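Long-range contacts in homospermidine synthase (PDB 2PH5), which binds NAD and probably catalyses the formation of homospermidine from polyamine substrates: residues L28-F36 with I401-E409; N104-T115 with K147-G157. All coordinates share one frame; numbering follows the deposited sequence.

Contact 1 (L28-F36 with I401-E409); sequences LMPLIFEKF and ISGIIWAIE
Ile-401 is the knob of this helix-to-helix contact, set among Leu-28, Leu-31, Ile-32 and Lys-35 on one side of helix 23-35. Its CG1 branch runs anti to the backbone N (chi1 -162°), which carries Ile-401 CD1 in over the helix backbone, 3.6 Å from Leu-31 O. The other branch, Ile-401 CG2, meets CD2 of Leu-31 at 3.8 Å. Ile-401 CD1 also reaches CG1 of Ile-32 at 4.0 Å, while the aliphatic part of Lys-35 passes across Ile-401 and Ile-405 before its end turns away.

Aromatic packing comes from Phe-36, just past the end of the helix. Ile-401 CD1 sits at the ring edge, close to its plane, 3.8 Å from Phe-36 CE2. Around the far end of the ring, Ile-405 CG1 lies 3.8 Å from Phe-36 CZ, and the side chain of Ile-408 points back at that of Phe-36, its CD1 3.6 Å from Phe-36 CE1 and oblique to the ring. The contact is therefore entirely apolar between side chains, and the axes of the two helical segments come no closer than 10.8 Å and cross at -44°.

Helix 23-35 follows the glycine-rich turn that binds NAD in this Rossmann-type domain. Leu-28 and Ile-404 both continue onto Ile-88 of strand 86-89, Phe-16 meets the Phe-36 ring edge-to-face, and Ile-429 of helix 423-430 packs on Lys-35 and Ile-405.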
loop_
_atom_site.group_PDB
_atom_site.type_symbol
_atom_site.label_atom_id
_atom_site.label_comp_id
_atom_site.label_asym_id
_atom_site.label_seq_id
_atom_site.Cartn_x
_atom_site.Cartn_y
_atom_site.Cartn_z
ATOM N N LEU A 28 -1.273 23.990 18.088
ATOM C CA LEU A 28 -0.525 25.223 18.291
ATOM C C LEU A 28 -0.687 25.757 19.710
ATOM O O LEU A 28 0.264 26.261 20.301
ATOM C CB LEU A 28 -1.004 26.287 17.309
ATOM C CG LEU A 28 0.033 27.234 16.694
ATOM C CD1 LEU A 28 -0.685 28.448 16.137
ATOM C CD2 LEU A 28 1.051 27.665 17.709
HETATM N N MSE A 29 -1.895 25.634 20.249
HETATM C CA MSE A 29 -2.216 26.126 21.584
HETATM C C MSE A 29 -1.098 26.000 22.610
HETATM O O MSE A 29 -0.662 26.999 23.185
HETATM C CB MSE A 29 -3.464 25.428 22.108
HETATM C CG MSE A 29 -4.726 25.898 21.447
HETATM SE SE MSE A 29 -5.142 27.693 21.983
HETATM C CE MSE A 29 -6.601 27.303 23.192
ATOM N N PRO A 30 -0.619 24.772 22.855
ATOM C CA PRO A 30 0.454 24.548 23.824
ATOM C C PRO A 30 1.698 25.415 23.609
ATOM O O PRO A 30 2.243 25.966 24.566
ATOM C CB PRO A 30 0.760 23.066 23.652
ATOM C CG PRO A 30 -0.564 22.502 23.271
ATOM C CD PRO A 30 -1.061 23.493 22.272
ATOM N N LEU A 31 2.143 25.535 22.361
ATOM C CA LEU A 31 3.342 26.313 22.051
ATOM C C LEU A 31 3.191 27.816 22.285
ATOM O O LEU A 31 4.166 28.508 22.572
ATOM C CB LEU A 31 3.799 26.051 20.600
ATOM C CG LEU A 31 4.614 24.776 20.328
ATOM C CD1 LEU A 31 3.777 23.568 20.667
ATOM C CD2 LEU A 31 5.059 24.712 18.866
ATOM N N ILE A 32 1.972 28.323 22.172
ATOM C CA ILE A 32 1.740 29.743 22.379
ATOM C C ILE A 32 1.862 30.104 23.858
ATOM O O ILE A 32 2.466 31.117 24.218
ATOM C CB ILE A 32 0.356 30.140 21.884
ATOM C CG1 ILE A 32 0.186 29.684 20.433
ATOM C CG2 ILE A 32 0.182 31.644 22.004
ATOM C CD1 ILE A 32 -1.192 29.929 19.867
ATOM N N PHE A 33 1.287 29.272 24.718
ATOM C CA PHE A 33 1.360 29.529 26.147
ATOM C C PHE A 33 2.705 29.101 26.703
ATOM O O PHE A 33 3.061 29.449 27.825
ATOM C CB PHE A 33 0.229 28.803 26.871
ATOM C CG PHE A 33 -1.117 29.385 26.594
ATOM C CD1 PHE A 33 -1.455 30.642 27.087
ATOM C CD2 PHE A 33 -2.038 28.700 25.807
ATOM C CE1 PHE A 33 -2.696 31.213 26.797
ATOM C CE2 PHE A 33 -3.280 29.259 25.512
ATOM C CZ PHE A 33 -3.610 30.519 26.006
ATOM N N GLU A 34 3.459 28.358 25.905
ATOM C CA GLU A 34 4.770 27.888 26.328
ATOM C C GLU A 34 5.837 28.939 26.027
ATOM O O GLU A 34 6.820 29.061 26.754
ATOM C CB GLU A 34 5.111 26.580 25.613
ATOM C CG GLU A 34 6.356 25.877 26.134
ATOM C CD GLU A 34 6.718 24.652 25.312
ATOM O OE1 GLU A 34 5.792 23.970 24.812
ATOM O OE2 GLU A 34 7.924 24.363 25.168
ATOM N N LYS A 35 5.629 29.705 24.961
ATOM C CA LYS A 35 6.572 30.735 24.557
ATOM C C LYS A 35 6.124 32.158 24.890
ATOM O O LYS A 35 6.908 33.102 24.779
ATOM C CB LYS A 35 6.825 30.633 23.053
ATOM C CG LYS A 35 7.745 29.507 22.653
ATOM C CD LYS A 35 9.161 29.932 22.872
ATOM C CE LYS A 35 10.130 28.976 22.241
ATOM N NZ LYS A 35 11.501 29.471 22.512
ATOM N N PHE A 36 4.872 32.322 25.297
ATOM C CA PHE A 36 4.371 33.652 25.612
ATOM C C PHE A 36 3.803 33.768 27.012
ATOM O O PHE A 36 3.061 32.898 27.466
ATOM C CB PHE A 36 3.314 34.064 24.585
ATOM C CG PHE A 36 3.871 34.294 23.217
ATOM C CD1 PHE A 36 4.426 35.519 22.876
ATOM C CD2 PHE A 36 3.885 33.270 22.280
ATOM C CE1 PHE A 36 4.990 35.721 21.615
ATOM C CE2 PHE A 36 4.447 33.461 21.017
ATOM C CZ PHE A 36 4.999 34.686 20.685
ATOM N N ILE A 401 5.133 28.712 15.448
ATOM C CA ILE A 401 5.402 29.491 16.645
ATOM C C ILE A 401 6.706 30.262 16.423
ATOM O O ILE A 401 6.856 31.365 16.931
ATOM C CB ILE A 401 5.518 28.589 17.929
ATOM C CG1 ILE A 401 5.364 29.436 19.203
ATOM C CG2 ILE A 401 6.897 27.922 17.995
ATOM C CD1 ILE A 401 4.002 30.099 19.375
ATOM N N SER A 402 7.643 29.695 15.659
ATOM C CA SER A 402 8.902 30.391 15.392
ATOM C C SER A 402 8.612 31.565 14.465
ATOM O O SER A 402 9.077 32.679 14.695
ATOM C CB SER A 402 9.922 29.472 14.712
ATOM O OG SER A 402 10.161 28.297 15.457
ATOM N N GLY A 403 7.851 31.296 13.408
ATOM C CA GLY A 403 7.492 32.335 12.464
ATOM C C GLY A 403 6.710 33.449 13.136
ATOM O O GLY A 403 6.894 34.626 12.816
ATOM N N ILE A 404 5.833 33.080 14.068
ATOM C CA ILE A 404 5.031 34.061 14.792
ATOM C C ILE A 404 5.957 34.972 15.600
ATOM O O ILE A 404 5.789 36.188 15.607
ATOM C CB ILE A 404 4.001 33.368 15.755
ATOM C CG1 ILE A 404 2.928 32.637 14.935
ATOM C CG2 ILE A 404 3.349 34.401 16.678
ATOM C CD1 ILE A 404 1.895 31.872 15.769
ATOM N N ILE A 405 6.942 34.389 16.273
ATOM C CA ILE A 405 7.869 35.190 17.058
ATOM C C ILE A 405 8.679 36.115 16.156
ATOM O O ILE A 405 8.998 37.238 16.538
ATOM C CB ILE A 405 8.854 34.310 17.845
ATOM C CG1 ILE A 405 8.083 33.385 18.788
ATOM C CG2 ILE A 405 9.820 35.195 18.643
ATOM C CD1 ILE A 405 8.931 32.276 19.363
ATOM N N TRP A 406 9.006 35.635 14.959
ATOM C CA TRP A 406 9.787 36.422 14.014
ATOM C C TRP A 406 9.015 37.656 13.577
ATOM O O TRP A 406 9.549 38.763 13.555
ATOM C CB TRP A 406 10.138 35.591 12.773
ATOM C CG TRP A 406 11.036 36.320 11.809
ATOM C CD1 TRP A 406 12.402 36.436 11.880
ATOM C CD2 TRP A 406 10.631 37.084 10.666
ATOM N NE1 TRP A 406 12.863 37.224 10.853
ATOM C CE2 TRP A 406 11.801 37.636 10.095
ATOM C CE3 TRP A 406 9.395 37.357 10.069
ATOM C CZ2 TRP A 406 11.770 38.446 8.955
ATOM C CZ3 TRP A 406 9.365 38.170 8.929
ATOM C CH2 TRP A 406 10.544 38.702 8.388
ATOM N N ALA A 407 7.751 37.456 13.230
ATOM C CA ALA A 407 6.911 38.547 12.773
ATOM C C ALA A 407 6.722 39.623 13.839
ATOM O O ALA A 407 6.703 40.810 13.521
ATOM C CB ALA A 407 5.558 38.002 12.315
ATOM N N ILE A 408 6.588 39.221 15.098
ATOM C CA ILE A 408 6.405 40.194 16.168
ATOM C C ILE A 408 7.564 41.195 16.257
ATOM O O ILE A 408 7.340 42.385 16.457
ATOM C CB ILE A 408 6.218 39.492 17.536
ATOM C CG1 ILE A 408 4.901 38.716 17.526
ATOM C CG2 ILE A 408 6.237 40.516 18.671
ATOM C CD1 ILE A 408 4.659 37.892 18.762
ATOM N N GLU A 409 8.799 40.733 16.107
ATOM C CA GLU A 409 9.910 41.664 16.186
ATOM C C GLU A 409 10.280 42.247 14.816
ATOM O O GLU A 409 11.287 42.941 14.669
ATOM C CB GLU A 409 11.121 41.004 16.849
ATOM C CG GLU A 409 11.708 39.836 16.103
ATOM C CD GLU A 409 13.010 39.360 16.726
ATOM O OE1 GLU A 409 12.971 38.842 17.867
ATOM O OE2 GLU A 409 14.069 39.509 16.077
#

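Contact 2 (N104-T115 with K147-G157); sequences NQKGALYINAAT and KTQKTALITHG. With NAD (nicotinamide-adenine-dinucleotide), chain C.
Asn-104 reaches across to the turn at Thr-148 to Lys-150, its CG anti to the backbone N (chi1 -180°), and its OD1 takes two backbone N-H groups. Lys-150 N lies in the carbonyl plane, 3.3 Å from Asn-104 OD1, whereas Gln-149 N, 2.9 Å from that same oxygen, stands above the plane. The pair grips the amide oxygen and ties the end of helix 96-106 to this turn, while Thr-148 CB and CG2 pack obliquely against the Asn-104 side chain. Bent at chi2 (-65°), Lys-150 folds back over Gly-107, where the helix closes in a Schellman motif, and its CE comes to 3.2 Å from Gly-107 O.

Strands 109-112 and 152-153 run side by side as parallel neighbours in the Rossmann-type sheet. Leu-153 N donates to Tyr-110 O, and Leu-153 O receives Asn-112 N at 3.1 Å. Ile-111 and Leu-153 lie alongside each other on one face, pointing the same way, with CD1 of the former 3.9 Å from CD2 of the latter. On the other face Tyr-110 CD1 meets Ala-152 CB at 4.1 Å, and the tyrosine OH goes on to Asp-89.

Leu-153 CD2 also lies over one face of the His-156 ring, offset toward its rim. The His-156 backbone N makes a nearly straight bond (171°) to Asn-112 O, joining the chain beyond strand 152-153 to Asn-112, close to where NAD lies. There Ala-113 CB packs on the nicotinamide at C2N, and Gly-157 CA approaches the carboxamide N7N at 3.0 Å.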
loop_
_atom_site.group_PDB
_atom_site.type_symbol
_atom_site.label_atom_id
_atom_site.label_comp_id
_atom_site.label_asym_id
_atom_site.label_seq_id
_atom_site.Cartn_x
_atom_site.Cartn_y
_atom_site.Cartn_z
ATOM N N ASN A 104 -3.748 44.290 7.243
ATOM C CA ASN A 104 -2.975 45.501 6.995
ATOM C C ASN A 104 -3.787 46.737 7.376
ATOM O O ASN A 104 -3.293 47.633 8.062
ATOM C CB ASN A 104 -2.572 45.586 5.523
ATOM C CG ASN A 104 -1.764 46.831 5.219
ATOM O OD1 ASN A 104 -0.653 47.009 5.733
ATOM N ND2 ASN A 104 -2.320 47.707 4.384
ATOM N N GLN A 105 -5.036 46.767 6.922
ATOM C CA GLN A 105 -5.941 47.873 7.201
ATOM C C GLN A 105 -6.070 48.068 8.703
ATOM O O GLN A 105 -6.137 49.191 9.197
ATOM C CB GLN A 105 -7.326 47.580 6.603
ATOM C CG GLN A 105 -7.345 47.450 5.079
ATOM C CD GLN A 105 -8.669 46.916 4.523
ATOM O OE1 GLN A 105 -8.892 46.937 3.308
ATOM N NE2 GLN A 105 -9.542 46.428 5.406
ATOM N N LYS A 106 -6.101 46.958 9.427
ATOM C CA LYS A 106 -6.245 47.005 10.872
ATOM C C LYS A 106 -4.909 47.168 11.580
ATOM O O LYS A 106 -4.859 47.327 12.800
ATOM C CB LYS A 106 -6.947 45.734 11.346
ATOM C CG LYS A 106 -8.427 45.912 11.675
ATOM C CD LYS A 106 -9.231 46.597 10.579
ATOM C CE LYS A 106 -10.653 46.842 11.058
ATOM N NZ LYS A 106 -10.627 47.548 12.369
ATOM N N GLY A 107 -3.830 47.142 10.804
ATOM C CA GLY A 107 -2.505 47.271 11.378
ATOM C C GLY A 107 -2.115 46.047 12.193
ATOM O O GLY A 107 -1.252 46.136 13.068
ATOM N N ALA A 108 -2.737 44.902 11.912
ATOM C CA ALA A 108 -2.436 43.666 12.644
ATOM C C ALA A 108 -1.515 42.701 11.886
ATOM O O ALA A 108 -1.482 42.692 10.654
ATOM C CB ALA A 108 -3.739 42.959 13.017
ATOM N N LEU A 109 -0.754 41.907 12.635
ATOM C CA LEU A 109 0.165 40.925 12.062
ATOM C C LEU A 109 -0.618 39.750 11.486
ATOM O O LEU A 109 -1.793 39.556 11.796
ATOM C CB LEU A 109 1.120 40.404 13.143
ATOM C CG LEU A 109 2.501 41.049 13.282
ATOM C CD1 LEU A 109 2.534 42.435 12.608
ATOM C CD2 LEU A 109 2.849 41.128 14.758
ATOM N N TYR A 110 0.033 38.944 10.665
ATOM C CA TYR A 110 -0.658 37.810 10.079
ATOM C C TYR A 110 0.338 36.743 9.687
ATOM O O TYR A 110 1.476 37.062 9.346
ATOM C CB TYR A 110 -1.445 38.267 8.843
ATOM C CG TYR A 110 -2.009 37.142 8.003
ATOM C CD1 TYR A 110 -1.179 36.364 7.191
ATOM C CD2 TYR A 110 -3.377 36.871 7.996
ATOM C CE1 TYR A 110 -1.691 35.350 6.392
ATOM C CE2 TYR A 110 -3.901 35.855 7.196
ATOM C CZ TYR A 110 -3.045 35.101 6.393
ATOM O OH TYR A 110 -3.550 34.124 5.567
ATOM N N ILE A 111 -0.097 35.486 9.759
ATOM C CA ILE A 111 0.711 34.333 9.377
ATOM C C ILE A 111 -0.226 33.205 8.927
ATOM O O ILE A 111 -1.390 33.182 9.305
ATOM C CB ILE A 111 1.553 33.792 10.564
ATOM C CG1 ILE A 111 2.465 32.664 10.089
ATOM C CG2 ILE A 111 0.649 33.201 11.639
ATOM C CD1 ILE A 111 3.487 32.244 11.111
ATOM N N ASN A 112 0.274 32.295 8.101
ATOM C CA ASN A 112 -0.508 31.148 7.674
ATOM C C ASN A 112 0.445 30.028 7.324
ATOM O O ASN A 112 1.649 30.251 7.138
ATOM C CB ASN A 112 -1.442 31.472 6.480
ATOM C CG ASN A 112 -0.717 31.547 5.125
ATOM O OD1 ASN A 112 -1.345 31.797 4.094
ATOM N ND2 ASN A 112 0.591 31.330 5.126
ATOM N N ALA A 113 -0.087 28.815 7.262
ATOM C CA ALA A 113 0.723 27.660 6.921
ATOM C C ALA A 113 0.467 27.285 5.459
ATOM O O ALA A 113 1.049 26.333 4.945
ATOM C CB ALA A 113 0.386 26.501 7.855
ATOM N N ALA A 114 -0.410 28.036 4.791
ATOM C CA ALA A 114 -0.708 27.788 3.376
ATOM C C ALA A 114 -1.677 28.822 2.790
ATOM O O ALA A 114 -2.618 29.263 3.459
ATOM C CB ALA A 114 -1.273 26.374 3.185
ATOM N N THR A 115 -1.444 29.210 1.538
ATOM C CA THR A 115 -2.306 30.185 0.879
ATOM C C THR A 115 -3.576 29.506 0.390
ATOM O O THR A 115 -3.522 28.519 -0.332
ATOM C CB THR A 115 -1.580 30.863 -0.300
ATOM O OG1 THR A 115 -0.520 31.682 0.213
ATOM C CG2 THR A 115 -2.548 31.734 -1.097
ATOM N N LYS A 147 2.344 46.903 -1.385
ATOM C CA LYS A 147 1.015 47.487 -1.205
ATOM C C LYS A 147 0.652 47.561 0.277
ATOM O O LYS A 147 -0.011 48.500 0.722
ATOM C CB LYS A 147 -0.050 46.677 -1.957
ATOM C CG LYS A 147 -0.260 47.090 -3.415
ATOM C CD LYS A 147 0.969 46.847 -4.274
ATOM C CE LYS A 147 0.762 47.378 -5.685
ATOM N NZ LYS A 147 1.967 47.186 -6.543
ATOM N N THR A 148 1.092 46.564 1.036
ATOM C CA THR A 148 0.822 46.524 2.465
ATOM C C THR A 148 2.108 46.827 3.220
ATOM O O THR A 148 3.203 46.642 2.691
ATOM C CB THR A 148 0.299 45.151 2.894
ATOM O OG1 THR A 148 1.239 44.139 2.516
ATOM C CG2 THR A 148 -1.036 44.868 2.224
ATOM N N GLN A 149 1.963 47.293 4.456
ATOM C CA GLN A 149 3.098 47.642 5.298
ATOM C C GLN A 149 3.330 46.567 6.355
ATOM O O GLN A 149 4.451 46.081 6.533
ATOM C CB GLN A 149 2.836 48.995 5.971
ATOM C CG GLN A 149 4.036 49.943 6.027
ATOM C CD GLN A 149 4.781 49.901 7.355
ATOM O OE1 GLN A 149 4.206 50.174 8.415
ATOM N NE2 GLN A 149 6.066 49.567 7.302
ATOM N N LYS A 150 2.259 46.197 7.051
ATOM C CA LYS A 150 2.320 45.184 8.103
ATOM C C LYS A 150 2.791 43.824 7.596
ATOM O O LYS A 150 2.450 43.409 6.489
ATOM C CB LYS A 150 0.951 45.077 8.778
ATOM C CG LYS A 150 0.721 46.160 9.814
ATOM C CD LYS A 150 1.708 45.974 10.943
ATOM C CE LYS A 150 1.636 47.076 11.955
ATOM N NZ LYS A 150 2.643 46.811 13.013
ATOM N N THR A 151 3.581 43.137 8.415
ATOM C CA THR A 151 4.131 41.836 8.045
ATOM C C THR A 151 3.091 40.721 7.944
ATOM O O THR A 151 2.215 40.580 8.798
ATOM C CB THR A 151 5.233 41.398 9.037
ATOM O OG1 THR A 151 6.292 42.358 9.013
ATOM C CG2 THR A 151 5.792 40.033 8.664
ATOM N N ALA A 152 3.204 39.937 6.883
ATOM C CA ALA A 152 2.310 38.824 6.655
ATOM C C ALA A 152 3.160 37.664 6.158
ATOM O O ALA A 152 3.504 37.601 4.971
ATOM C CB ALA A 152 1.257 39.203 5.613
ATOM N N LEU A 153 3.525 36.773 7.076
ATOM C CA LEU A 153 4.348 35.606 6.765
ATOM C C LEU A 153 3.458 34.516 6.189
ATOM O O LEU A 153 2.550 34.032 6.860
ATOM C CB LEU A 153 5.029 35.090 8.042
ATOM C CG LEU A 153 6.156 34.058 7.877
ATOM C CD1 LEU A 153 7.289 34.671 7.062
ATOM C CD2 LEU A 153 6.663 33.617 9.242
ATOM N N ILE A 154 3.717 34.126 4.948
ATOM C CA ILE A 154 2.894 33.111 4.304
ATOM C C ILE A 154 3.555 31.747 4.148
ATOM O O ILE A 154 4.780 31.628 4.165
ATOM C CB ILE A 154 2.417 33.599 2.919
ATOM C CG1 ILE A 154 3.629 33.939 2.043
ATOM C CG2 ILE A 154 1.521 34.814 3.090
ATOM C CD1 ILE A 154 3.273 34.395 0.631
ATOM N N THR A 155 2.718 30.724 3.995
ATOM C CA THR A 155 3.158 29.344 3.824
ATOM C C THR A 155 4.331 29.009 4.723
ATOM O O THR A 155 5.344 28.486 4.258
ATOM C CB THR A 155 3.568 29.061 2.364
ATOM O OG1 THR A 155 4.578 29.993 1.964
ATOM C CG2 THR A 155 2.363 29.199 1.425
ATOM N N HIS A 156 4.192 29.306 6.013
ATOM C CA HIS A 156 5.270 29.038 6.949
ATOM C C HIS A 156 4.940 27.916 7.924
ATOM O O HIS A 156 4.750 28.153 9.115
ATOM C CB HIS A 156 5.630 30.304 7.723
ATOM C CG HIS A 156 6.909 30.191 8.493
ATOM N ND1 HIS A 156 8.131 30.540 7.963
ATOM C CD2 HIS A 156 7.164 29.699 9.728
ATOM C CE1 HIS A 156 9.084 30.267 8.837
ATOM N NE2 HIS A 156 8.523 29.754 9.915
ATOM N N GLY A 157 4.858 26.693 7.405
ATOM C CA GLY A 157 4.584 25.540 8.249
ATOM C C GLY A 157 5.828 24.679 8.189
ATOM O O GLY A 157 6.914 25.206 7.975
HETATM P PA NAD C . -8.501 21.197 9.339
HETATM O O1A NAD C . -9.457 20.917 8.212
HETATM O O2A NAD C . -8.248 20.114 10.329
HETATM O O5B NAD C . -8.957 22.519 10.161
HETATM C C5B NAD C . -9.326 23.709 9.469
HETATM C C4B NAD C . -10.272 24.519 10.375
HETATM O O4B NAD C . -10.641 25.659 9.630
HETATM C C3B NAD C . -11.565 23.793 10.762
HETATM O O3B NAD C . -11.719 23.777 12.183
HETATM C C2B NAD C . -12.650 24.580 10.083
HETATM O O2B NAD C . -13.885 24.613 10.762
HETATM C C1B NAD C . -12.004 25.949 9.862
HETATM N N9A NAD C . -12.489 26.702 8.700
HETATM C C8A NAD C . -12.956 26.113 7.512
HETATM N N7A NAD C . -13.984 26.809 6.985
HETATM C C5A NAD C . -14.210 27.846 7.823
HETATM C C6A NAD C . -15.137 28.886 7.778
HETATM N N6A NAD C . -16.027 29.045 6.797
HETATM N N1A NAD C . -15.108 29.802 8.820
HETATM C C2A NAD C . -14.212 29.706 9.866
HETATM N N3A NAD C . -13.282 28.695 9.928
HETATM C C4A NAD C . -13.311 27.795 8.901
HETATM O O3 NAD C . -7.130 21.546 8.632
HETATM P PN NAD C . -5.701 22.025 9.182
HETATM O O1N NAD C . -4.678 21.168 8.537
HETATM O O2N NAD C . -5.773 22.073 10.685
HETATM O O5D NAD C . -5.804 23.452 8.500
HETATM C C5D NAD C . -4.826 24.461 8.537
HETATM C C4D NAD C . -4.093 24.345 7.218
HETATM O O4D NAD C . -2.718 24.231 7.469
HETATM C C3D NAD C . -4.299 24.231 5.721
HETATM O O3D NAD C . -4.452 25.505 5.115
HETATM C C2D NAD C . -3.034 23.511 5.288
HETATM O O2D NAD C . -2.714 23.701 3.939
HETATM C C1D NAD C . -1.992 24.031 6.271
HETATM N N1N NAD C . -0.910 23.094 6.653
HETATM C C2N NAD C . 0.406 23.422 6.417
HETATM C C3N NAD C . 1.399 22.504 6.824
HETATM C C7N NAD C . 2.849 22.779 6.623
HETATM O O7N NAD C . 3.736 21.833 7.068
HETATM N N7N NAD C . 3.297 23.887 6.071
HETATM C C4N NAD C . 1.052 21.269 7.460
HETATM C C5N NAD C . -0.310 20.973 7.678
HETATM C C6N NAD C . -1.289 21.866 7.286
HETATM O O HOH W 1 -0.415 41.457 8.419
#

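How the contacts relate
From the N terminus the chain enters helix 23-35, which supplies the first half of contact 1. It then builds further strands and helices of the NAD-binding domain before reaching 104-115, and the return of 147-157 closes the short loop of contact 2. Much later, after five of the six strands of the mixed sheet, helix 391-408 comes back and closes the long loop of contact 1, with contact 2 nested inside it. The two meet directly: Gly-403 CA packs on Leu-153 CD2 at 3.6 Å, and Ile-404 N lies 3.9 Å from Ile-111 CD1. Helix 391-408 thus bridges helix 23-35 and the parallel sheet's strands 109-112 and 152-153.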